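Local coordinates for Cys-Gly metallodipeptidase DUG1 (Saccharomyces cerevisiae, PDB 4G1P), which hydrolyses the dipeptide Cys-Gly with high specificity as a zinc- or manganese-dependent M20A metallopeptidase and serves as the catalytic component of the glutathione degradosomal complex, at residues P92-V97 against G156-V161; M270-T275 against R313-S318; H322-A327 against A339-K344. All coordinates share one frame; numbering follows the deposited sequence.

Interaction 1 of 3, residues P92-V97 against G156-V161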
loop_
_atom_site.group_PDB
_atom_site.type_symbol
_atom_site.label_atom_id
_atom_site.label_comp_id
_atom_site.label_asym_id
_atom_site.label_seq_id
_atom_site.Cartn_x
_atom_site.Cartn_y
_atom_site.Cartn_z
ATOM N N PRO A 92 -51.922 -14.785 -7.210
ATOM C CA PRO A 92 -52.222 -13.587 -8.002
ATOM C C PRO A 92 -53.049 -12.568 -7.233
ATOM O O PRO A 92 -53.262 -11.469 -7.747
ATOM C CB PRO A 92 -53.035 -14.135 -9.176
ATOM C CG PRO A 92 -52.853 -15.632 -9.128
ATOM C CD PRO A 92 -52.674 -15.951 -7.688
ATOM N N SER A 93 -53.498 -12.914 -6.029
ATOM C CA SER A 93 -54.256 -11.966 -5.221
ATOM C C SER A 93 -53.382 -11.324 -4.166
ATOM O O SER A 93 -53.835 -10.458 -3.427
ATOM C CB SER A 93 -55.434 -12.645 -4.536
ATOM O OG SER A 93 -54.978 -13.526 -3.528
ATOM N N LYS A 94 -52.133 -11.752 -4.073
ATOM C CA LYS A 94 -51.253 -11.183 -3.069
ATOM C C LYS A 94 -50.352 -10.122 -3.677
ATOM O O LYS A 94 -50.071 -10.146 -4.877
ATOM C CB LYS A 94 -50.425 -12.274 -2.398
ATOM C CG LYS A 94 -51.244 -13.226 -1.542
ATOM C CD LYS A 94 -50.355 -13.933 -0.527
ATOM C CE LYS A 94 -51.142 -14.845 0.391
ATOM N NZ LYS A 94 -51.192 -16.216 -0.155
ATOM N N LYS A 95 -49.911 -9.178 -2.856
ATOM C CA LYS A 95 -48.909 -8.227 -3.307
ATOM C C LYS A 95 -47.551 -8.921 -3.524
ATOM O O LYS A 95 -47.247 -9.956 -2.920
ATOM C CB LYS A 95 -48.781 -7.080 -2.310
ATOM C CG LYS A 95 -50.039 -6.264 -2.176
ATOM C CD LYS A 95 -49.956 -5.333 -0.975
ATOM C CE LYS A 95 -51.258 -4.560 -0.756
ATOM N NZ LYS A 95 -51.201 -3.649 0.427
ATOM N N THR A 96 -46.738 -8.356 -4.399
ATOM C CA THR A 96 -45.411 -8.900 -4.623
ATOM C C THR A 96 -44.319 -7.974 -4.092
ATOM O O THR A 96 -44.206 -6.834 -4.529
ATOM C CB THR A 96 -45.183 -9.161 -6.101
ATOM O OG1 THR A 96 -46.094 -10.175 -6.531
ATOM C CG2 THR A 96 -43.764 -9.627 -6.339
ATOM N N VAL A 97 -43.533 -8.450 -3.135
ATOM C CA VAL A 97 -42.413 -7.656 -2.644
ATOM C C VAL A 97 -41.078 -8.189 -3.160
ATOM O O VAL A 97 -40.765 -9.369 -3.017
ATOM C CB VAL A 97 -42.364 -7.602 -1.110
ATOM C CG1 VAL A 97 -41.204 -6.739 -0.658
ATOM C CG2 VAL A 97 -43.658 -7.055 -0.567
ATOM N N GLY A 156 -46.676 -22.962 10.296
ATOM C CA GLY A 156 -47.900 -23.309 9.598
ATOM C C GLY A 156 -48.786 -22.098 9.345
ATOM O O GLY A 156 -50.005 -22.206 9.221
ATOM N N GLN A 157 -48.157 -20.936 9.268
ATOM C CA GLN A 157 -48.855 -19.686 9.030
ATOM C C GLN A 157 -48.734 -19.258 7.558
ATOM O O GLN A 157 -47.709 -19.471 6.914
ATOM C CB GLN A 157 -48.261 -18.639 9.951
ATOM C CG GLN A 157 -49.250 -17.911 10.801
ATOM C CD GLN A 157 -50.157 -18.800 11.652
ATOM O OE1 GLN A 157 -51.290 -18.420 11.955
ATOM N NE2 GLN A 157 -49.658 -19.966 12.060
ATOM N N GLU A 158 -49.788 -18.661 7.020
ATOM C CA GLU A 158 -49.790 -18.271 5.610
ATOM C C GLU A 158 -48.793 -17.145 5.320
ATOM O O GLU A 158 -48.800 -16.114 5.998
ATOM C CB GLU A 158 -51.195 -17.844 5.192
ATOM C CG GLU A 158 -51.396 -17.775 3.701
ATOM C CD GLU A 158 -52.787 -17.309 3.329
ATOM O OE1 GLU A 158 -53.713 -17.440 4.163
ATOM O OE2 GLU A 158 -52.957 -16.806 2.200
ATOM N N PHE A 159 -47.933 -17.338 4.321
ATOM C CA PHE A 159 -46.994 -16.286 3.936
ATOM C C PHE A 159 -47.765 -15.135 3.287
ATOM O O PHE A 159 -48.540 -15.348 2.364
ATOM C CB PHE A 159 -45.903 -16.818 3.001
ATOM C CG PHE A 159 -44.702 -15.907 2.899
ATOM C CD1 PHE A 159 -43.886 -15.692 3.993
ATOM C CD2 PHE A 159 -44.403 -15.261 1.716
ATOM C CE1 PHE A 159 -42.801 -14.861 3.905
ATOM C CE2 PHE A 159 -43.313 -14.431 1.623
ATOM C CZ PHE A 159 -42.512 -14.224 2.719
ATOM N N PRO A 160 -47.564 -13.907 3.780
ATOM C CA PRO A 160 -48.496 -12.836 3.423
ATOM C C PRO A 160 -48.306 -12.223 2.036
ATOM O O PRO A 160 -49.207 -11.519 1.578
ATOM C CB PRO A 160 -48.249 -11.789 4.510
ATOM C CG PRO A 160 -46.848 -12.027 4.941
ATOM C CD PRO A 160 -46.614 -13.497 4.827
ATOM N N VAL A 161 -47.172 -12.453 1.376
ATOM C CA VAL A 161 -46.968 -11.858 0.057
ATOM C C VAL A 161 -46.290 -12.831 -0.893
ATOM O O VAL A 161 -45.926 -13.917 -0.498
ATOM C CB VAL A 161 -46.109 -10.558 0.108
ATOM C CG1 VAL A 161 -46.685 -9.525 1.086
ATOM C CG2 VAL A 161 -44.652 -10.890 0.440
HETATM O O HOH W 1 -50.324 -9.969 -0.224
#

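Interaction 2 of 3, residues M270-T275 against R313-S318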
loop_
_atom_site.group_PDB
_atom_site.type_symbol
_atom_site.label_atom_id
_atom_site.label_comp_id
_atom_site.label_asym_id
_atom_site.label_seq_id
_atom_site.Cartn_x
_atom_site.Cartn_y
_atom_site.Cartn_z
ATOM N N MET A 270 -24.278 23.062 -6.479
ATOM C CA MET A 270 -25.186 21.975 -6.813
ATOM C C MET A 270 -25.900 21.405 -5.609
ATOM O O MET A 270 -26.812 20.600 -5.764
ATOM C CB MET A 270 -24.423 20.837 -7.473
ATOM C CG MET A 270 -24.109 21.044 -8.920
ATOM S SD MET A 270 -23.355 19.559 -9.565
ATOM C CE MET A 270 -21.854 19.524 -8.590
ATOM N N VAL A 271 -25.464 21.796 -4.416
ATOM C CA VAL A 271 -26.037 21.276 -3.181
ATOM C C VAL A 271 -27.396 21.901 -2.867
ATOM O O VAL A 271 -27.497 23.102 -2.616
ATOM C CB VAL A 271 -25.097 21.506 -2.002
ATOM C CG1 VAL A 271 -25.784 21.138 -0.685
ATOM C CG2 VAL A 271 -23.832 20.695 -2.187
ATOM N N ALA A 272 -28.442 21.079 -2.880
ATOM C CA ALA A 272 -29.794 21.557 -2.607
ATOM C C ALA A 272 -29.864 22.266 -1.255
ATOM O O ALA A 272 -29.238 21.838 -0.287
ATOM C CB ALA A 272 -30.789 20.404 -2.666
ATOM N N PRO A 273 -30.608 23.376 -1.194
ATOM C CA PRO A 273 -30.699 24.162 0.044
ATOM C C PRO A 273 -31.556 23.493 1.115
ATOM O O PRO A 273 -32.433 22.672 0.823
ATOM C CB PRO A 273 -31.353 25.458 -0.419
ATOM C CG PRO A 273 -32.123 25.066 -1.638
ATOM C CD PRO A 273 -31.308 24.022 -2.316
ATOM N N LEU A 274 -31.301 23.874 2.357
ATOM C CA LEU A 274 -31.942 23.252 3.490
ATOM C C LEU A 274 -33.354 23.791 3.693
ATOM O O LEU A 274 -33.524 24.972 3.978
ATOM C CB LEU A 274 -31.101 23.514 4.730
ATOM C CG LEU A 274 -31.560 22.855 6.023
ATOM C CD1 LEU A 274 -31.545 21.343 5.878
ATOM C CD2 LEU A 274 -30.667 23.296 7.163
ATOM N N THR A 275 -34.361 22.926 3.566
ATOM C CA THR A 275 -35.765 23.343 3.693
ATOM C C THR A 275 -36.354 23.125 5.083
ATOM O O THR A 275 -35.854 22.322 5.863
ATOM C CB THR A 275 -36.695 22.593 2.712
ATOM O OG1 THR A 275 -36.733 21.200 3.053
ATOM C CG2 THR A 275 -36.251 22.763 1.284
ATOM N N ARG A 313 -23.544 14.024 7.995
ATOM C CA ARG A 313 -23.621 12.624 7.563
ATOM C C ARG A 313 -24.637 12.420 6.451
ATOM O O ARG A 313 -24.460 11.544 5.620
ATOM C CB ARG A 313 -24.048 11.695 8.690
ATOM C CG ARG A 313 -23.187 11.716 9.903
ATOM C CD ARG A 313 -23.897 10.983 11.022
ATOM N NE ARG A 313 -23.898 9.546 10.790
ATOM C CZ ARG A 313 -23.471 8.664 11.678
ATOM N NH1 ARG A 313 -23.034 9.084 12.851
ATOM N NH2 ARG A 313 -23.493 7.367 11.399
ATOM N N TRP A 314 -25.717 13.200 6.453
ATOM C CA TRP A 314 -26.874 12.861 5.614
ATOM C C TRP A 314 -27.085 13.679 4.344
ATOM O O TRP A 314 -27.501 13.132 3.325
ATOM C CB TRP A 314 -28.167 12.892 6.430
ATOM C CG TRP A 314 -28.245 11.861 7.504
ATOM C CD1 TRP A 314 -27.419 10.791 7.675
ATOM C CD2 TRP A 314 -29.199 11.812 8.577
ATOM N NE1 TRP A 314 -27.795 10.084 8.787
ATOM C CE2 TRP A 314 -28.888 10.685 9.358
ATOM C CE3 TRP A 314 -30.288 12.616 8.951
ATOM C CZ2 TRP A 314 -29.630 10.330 10.489
ATOM C CZ3 TRP A 314 -31.019 12.269 10.076
ATOM C CH2 TRP A 314 -30.686 11.137 10.832
ATOM N N ARG A 315 -26.840 14.986 4.398
ATOM C CA ARG A 315 -27.318 15.841 3.311
ATOM C C ARG A 315 -26.322 16.870 2.806
ATOM O O ARG A 315 -26.626 17.600 1.876
ATOM C CB ARG A 315 -28.651 16.512 3.683
ATOM C CG ARG A 315 -28.584 17.414 4.902
ATOM C CD ARG A 315 -28.532 18.873 4.491
ATOM N NE ARG A 315 -29.610 19.196 3.570
ATOM C CZ ARG A 315 -29.476 19.993 2.516
ATOM N NH1 ARG A 315 -28.305 20.558 2.260
ATOM N NH2 ARG A 315 -30.513 20.230 1.715
ATOM N N TYR A 316 -25.143 16.923 3.414
ATOM C CA TYR A 316 -24.019 17.669 2.835
ATOM C C TYR A 316 -23.007 16.675 2.289
ATOM O O TYR A 316 -22.795 15.630 2.891
ATOM C CB TYR A 316 -23.368 18.585 3.879
ATOM C CG TYR A 316 -24.245 19.760 4.264
ATOM C CD1 TYR A 316 -24.929 20.482 3.293
ATOM C CD2 TYR A 316 -24.408 20.134 5.591
ATOM C CE1 TYR A 316 -25.735 21.557 3.630
ATOM C CE2 TYR A 316 -25.216 21.204 5.933
ATOM C CZ TYR A 316 -25.876 21.912 4.945
ATOM O OH TYR A 316 -26.684 22.981 5.268
ATOM N N PRO A 317 -22.390 16.984 1.141
ATOM C CA PRO A 317 -21.422 16.053 0.552
ATOM C C PRO A 317 -20.192 15.879 1.425
ATOM O O PRO A 317 -19.977 16.655 2.356
ATOM C CB PRO A 317 -21.040 16.725 -0.776
ATOM C CG PRO A 317 -21.354 18.156 -0.586
ATOM C CD PRO A 317 -22.530 18.217 0.351
ATOM N N SER A 318 -19.401 14.852 1.143
ATOM C CA SER A 318 -18.125 14.676 1.835
ATOM C C SER A 318 -17.071 14.140 0.878
ATOM O O SER A 318 -17.397 13.561 -0.159
ATOM C CB SER A 318 -18.277 13.746 3.037
ATOM O OG SER A 318 -18.772 12.486 2.633
#

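Interaction 3 of 3, residues H322-A327 against A339-K344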
loop_
_atom_site.group_PDB
_atom_site.type_symbol
_atom_site.label_atom_id
_atom_site.label_comp_id
_atom_site.label_asym_id
_atom_site.label_seq_id
_atom_site.Cartn_x
_atom_site.Cartn_y
_atom_site.Cartn_z
ATOM N N HIS A 322 -8.552 7.730 0.555
ATOM C CA HIS A 322 -8.438 6.330 0.938
ATOM C C HIS A 322 -7.038 5.743 0.977
ATOM O O HIS A 322 -6.770 4.830 1.752
ATOM C CB HIS A 322 -9.304 5.502 0.014
ATOM C CG HIS A 322 -10.703 6.002 -0.065
ATOM N ND1 HIS A 322 -11.561 5.964 1.013
ATOM C CD2 HIS A 322 -11.384 6.592 -1.073
ATOM C CE1 HIS A 322 -12.721 6.482 0.661
ATOM N NE2 HIS A 322 -12.640 6.873 -0.598
ATOM N N GLY A 323 -6.141 6.240 0.142
ATOM C CA GLY A 323 -4.825 5.643 0.075
ATOM C C GLY A 323 -4.214 5.752 -1.299
ATOM O O GLY A 323 -4.842 6.252 -2.245
ATOM N N VAL A 324 -2.979 5.282 -1.404
ATOM C CA VAL A 324 -2.218 5.377 -2.636
ATOM C C VAL A 324 -1.873 3.992 -3.151
ATOM O O VAL A 324 -1.419 3.140 -2.387
ATOM C CB VAL A 324 -0.907 6.165 -2.425
ATOM C CG1 VAL A 324 -0.168 6.283 -3.720
ATOM C CG2 VAL A 324 -1.200 7.528 -1.892
ATOM N N GLU A 325 -2.104 3.773 -4.440
ATOM C CA GLU A 325 -1.687 2.549 -5.106
ATOM C C GLU A 325 -0.417 2.779 -5.947
ATOM O O GLU A 325 -0.319 3.767 -6.678
ATOM C CB GLU A 325 -2.824 2.044 -5.997
ATOM C CG GLU A 325 -2.480 0.851 -6.880
ATOM C CD GLU A 325 -3.539 0.605 -7.949
ATOM O OE1 GLU A 325 -4.684 1.067 -7.759
ATOM O OE2 GLU A 325 -3.233 -0.037 -8.980
ATOM N N GLY A 326 0.554 1.874 -5.843
ATOM C CA GLY A 326 1.716 1.904 -6.724
ATOM C C GLY A 326 2.990 2.400 -6.062
ATOM O O GLY A 326 4.038 2.519 -6.709
ATOM N N ALA A 327 2.902 2.701 -4.772
ATOM C CA ALA A 327 4.056 3.180 -4.028
ATOM C C ALA A 327 4.467 2.170 -2.971
ATOM O O ALA A 327 4.168 0.974 -3.081
ATOM C CB ALA A 327 3.768 4.528 -3.397
ATOM N N ALA A 339 7.173 4.982 -9.832
ATOM C CA ALA A 339 7.077 5.430 -11.225
ATOM C C ALA A 339 5.683 5.896 -11.592
ATOM O O ALA A 339 5.519 6.895 -12.302
ATOM C CB ALA A 339 7.514 4.330 -12.164
ATOM N N LYS A 340 4.683 5.173 -11.098
ATOM C CA LYS A 340 3.293 5.440 -11.443
ATOM C C LYS A 340 2.369 5.158 -10.261
ATOM O O LYS A 340 2.196 4.009 -9.849
ATOM C CB LYS A 340 2.901 4.610 -12.664
ATOM C CG LYS A 340 1.492 4.831 -13.194
ATOM C CD LYS A 340 1.289 3.999 -14.463
ATOM C CE LYS A 340 -0.110 4.142 -15.011
ATOM N NZ LYS A 340 -0.256 3.531 -16.363
ATOM N N VAL A 341 1.784 6.226 -9.726
ATOM C CA VAL A 341 0.952 6.162 -8.532
ATOM C C VAL A 341 -0.527 6.527 -8.780
ATOM O O VAL A 341 -0.851 7.319 -9.662
ATOM C CB VAL A 341 1.505 7.090 -7.452
ATOM C CG1 VAL A 341 2.766 6.519 -6.870
ATOM C CG2 VAL A 341 1.767 8.458 -8.022
ATOM N N PHE A 342 -1.420 5.947 -7.989
ATOM C CA PHE A 342 -2.849 6.193 -8.131
ATOM C C PHE A 342 -3.367 6.655 -6.783
ATOM O O PHE A 342 -3.350 5.887 -5.816
ATOM C CB PHE A 342 -3.607 4.923 -8.530
ATOM C CG PHE A 342 -3.050 4.214 -9.734
ATOM C CD1 PHE A 342 -1.841 3.517 -9.665
ATOM C CD2 PHE A 342 -3.760 4.186 -10.923
ATOM C CE1 PHE A 342 -1.337 2.842 -10.771
ATOM C CE2 PHE A 342 -3.259 3.507 -12.037
ATOM C CZ PHE A 342 -2.048 2.837 -11.957
ATOM N N GLY A 343 -3.814 7.905 -6.711
ATOM C CA GLY A 343 -4.415 8.418 -5.493
ATOM C C GLY A 343 -5.904 8.098 -5.449
ATOM O O GLY A 343 -6.630 8.385 -6.403
ATOM N N LYS A 344 -6.350 7.499 -4.348
ATOM C CA LYS A 344 -7.741 7.071 -4.219
ATOM C C LYS A 344 -8.559 8.032 -3.348
ATOM O O LYS A 344 -8.185 8.343 -2.215
ATOM C CB LYS A 344 -7.802 5.650 -3.649
ATOM C CG LYS A 344 -6.953 4.631 -4.418
ATOM C CD LYS A 344 -7.479 4.434 -5.825
ATOM C CE LYS A 344 -6.630 3.477 -6.628
ATOM N NZ LYS A 344 -6.544 2.156 -5.998
HETATM O O HOH W 2 5.315 2.822 -9.420
#

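Interaction 1 of 3, residues P92-V97 against G156-V161
K94 and E158 meet as a salt bridge, with K94 NZ 3.0 Å from E158 OE2, on the lone pair of that oxygen that points away from its carboxylate mate. The lysine chain runs out over the backbone of 158-161 before it gets there: its CD lies 3.4 Å from P160 O and its CE 3.3 Å from F159 O, so its methylenes pass two carbonyls. A bend at the last torsion (chi4 92°) turns NZ toward the glutamate, and D91 forms a second salt bridge with the same ammonium, giving one positive charge two carboxylate partners. P160 O is satisfied by a water, which donates to it at 2.6 Å and accepts from K95 N at 2.8 Å. This bridge stands at the starting ends of two central strands of the six-stranded sheet of the catalytic domain, where strands 96-102 and 162-168 begin side by side and parallel, joined by a crossover that includes helix 135-154. G156, with positive phi, closes that helix in a Schellman motif, and 157-161 then leads into the second strand. Further in, K95 O rests 3.3 Å from V161 CB, while its backbone pairing runs to N162. The K95 ammonium turns away to S478 O and the Y475 ring. V97 CG2 and V161 CG2 touch at 4.1 Å, beside Y471 of helix 458-477.

Interaction 2 of 3, residues M270-T275 against R313-S318
The guanidinium of R315 carries L274 CD1 over one face, 3.7 Å from NE, while its edge is turned to A272 O. That carbonyl is gripped end-on by two nitrogens, NH1 at 3.0 Å and NH2 at 2.9 Å, and lies almost in the guanidinium plane (4° out of it). The two N-H groups reach the oxygen differently: NH1 comes nearly along the C=O axis, whereas NH2 stands well above the carbonyl plane. Y316 CD1 also lies in the plane of the guanidinium, and R315 CD sits 3.9 Å above the centre of the Y316 ring, whose edge meets V271 CG1. Bends at chi2 and chi3 fold the arginine back so that its head faces the 270-275 loop. NE is engaged by E278, so the flat group is tied both to a backbone oxygen and to a carboxylate, which would fix its rotation. An alanine at R315 would probably leave A272 O without its two donors and E278 without this countercharge, and would open a gap beside L274. V271 meets P317 tip to tip, CG2 to CD at 3.8 Å. Loop 270-275 links helix 267-270 to helix 276-281, which T275 N-caps; R315 follows helix 306-314, just before strand 318-325 of the lid-domain sheet, and R313 and S318 pack on I236 and G238 of the second subunit.

Interaction 3 of 3, residues H322-A327 against A339-K344
E325 lays its carboxylate over one face of the F342 ring, the two planes only 16° apart, with OE2 3.8 Å above the ring plane and displaced toward its rim. The glutamate reaches this position with CG anti to the backbone N (chi1 173°) and the rest of the chain extended. Its other oxygen, OE1, forms a salt bridge with K344 NZ at 2.8 Å, using the lone pair directed away from OE2. Bends at chi2 and chi4 carry the K344 chain past G323 O and turn NZ to the glutamate. G332 O of the second subunit takes a further bond from K344 NZ, so the same ammonium also bonds across the dimer interface. Beneath these side chains runs an antiparallel pair of neighbouring strands, 318-325 and 340-349, in the mixed sheet of the lid domain, where 340-349 also pairs with 210-226. E325 and F342 are a hydrogen-bonded pair, with E325 N to F342 O and F342 N to E325 O both at 2.8 Å, the first nearly straight at 173°. V324 and G343 form the adjacent non-hydrogen-bonded pair. On the other face of the sheet V324 CG1 packs 4.2 Å from V341 CB, next to helix 244-252. G326 has backbone angles that suit glycine, and a side chain there would probably crowd K340 O. At the far end H322 N donates to K344 O at 2.9 Å, while the imidazole bonds through NE2 to S346 and through ND1 to V336 O of the second subunit. The H322 side chain lies about 8 Å from a bound cysteine.

Overall arrangement
The three contacts illustrate how chemistry follows place in the fold. Interactions 1 and 3 lie on opposite sides of the chain's centre, their centres 51 Å apart, and both are partly buried at the ends of strands; interaction 2 is a surface contact between loops. Interaction 1 joins the starts of two parallel strands through a lysine-glutamate salt bridge, a water and a valine pair, whereas interaction 3 is direct backbone pairing between two antiparallel strands of a mixed sheet. Interaction 2 instead relies on one arginine capturing a carbonyl. Interactions 2 and 3 adjoin in sequence, as helix 306-314 leads into strand 318-325, and both touch the second subunit, which interaction 1 does not.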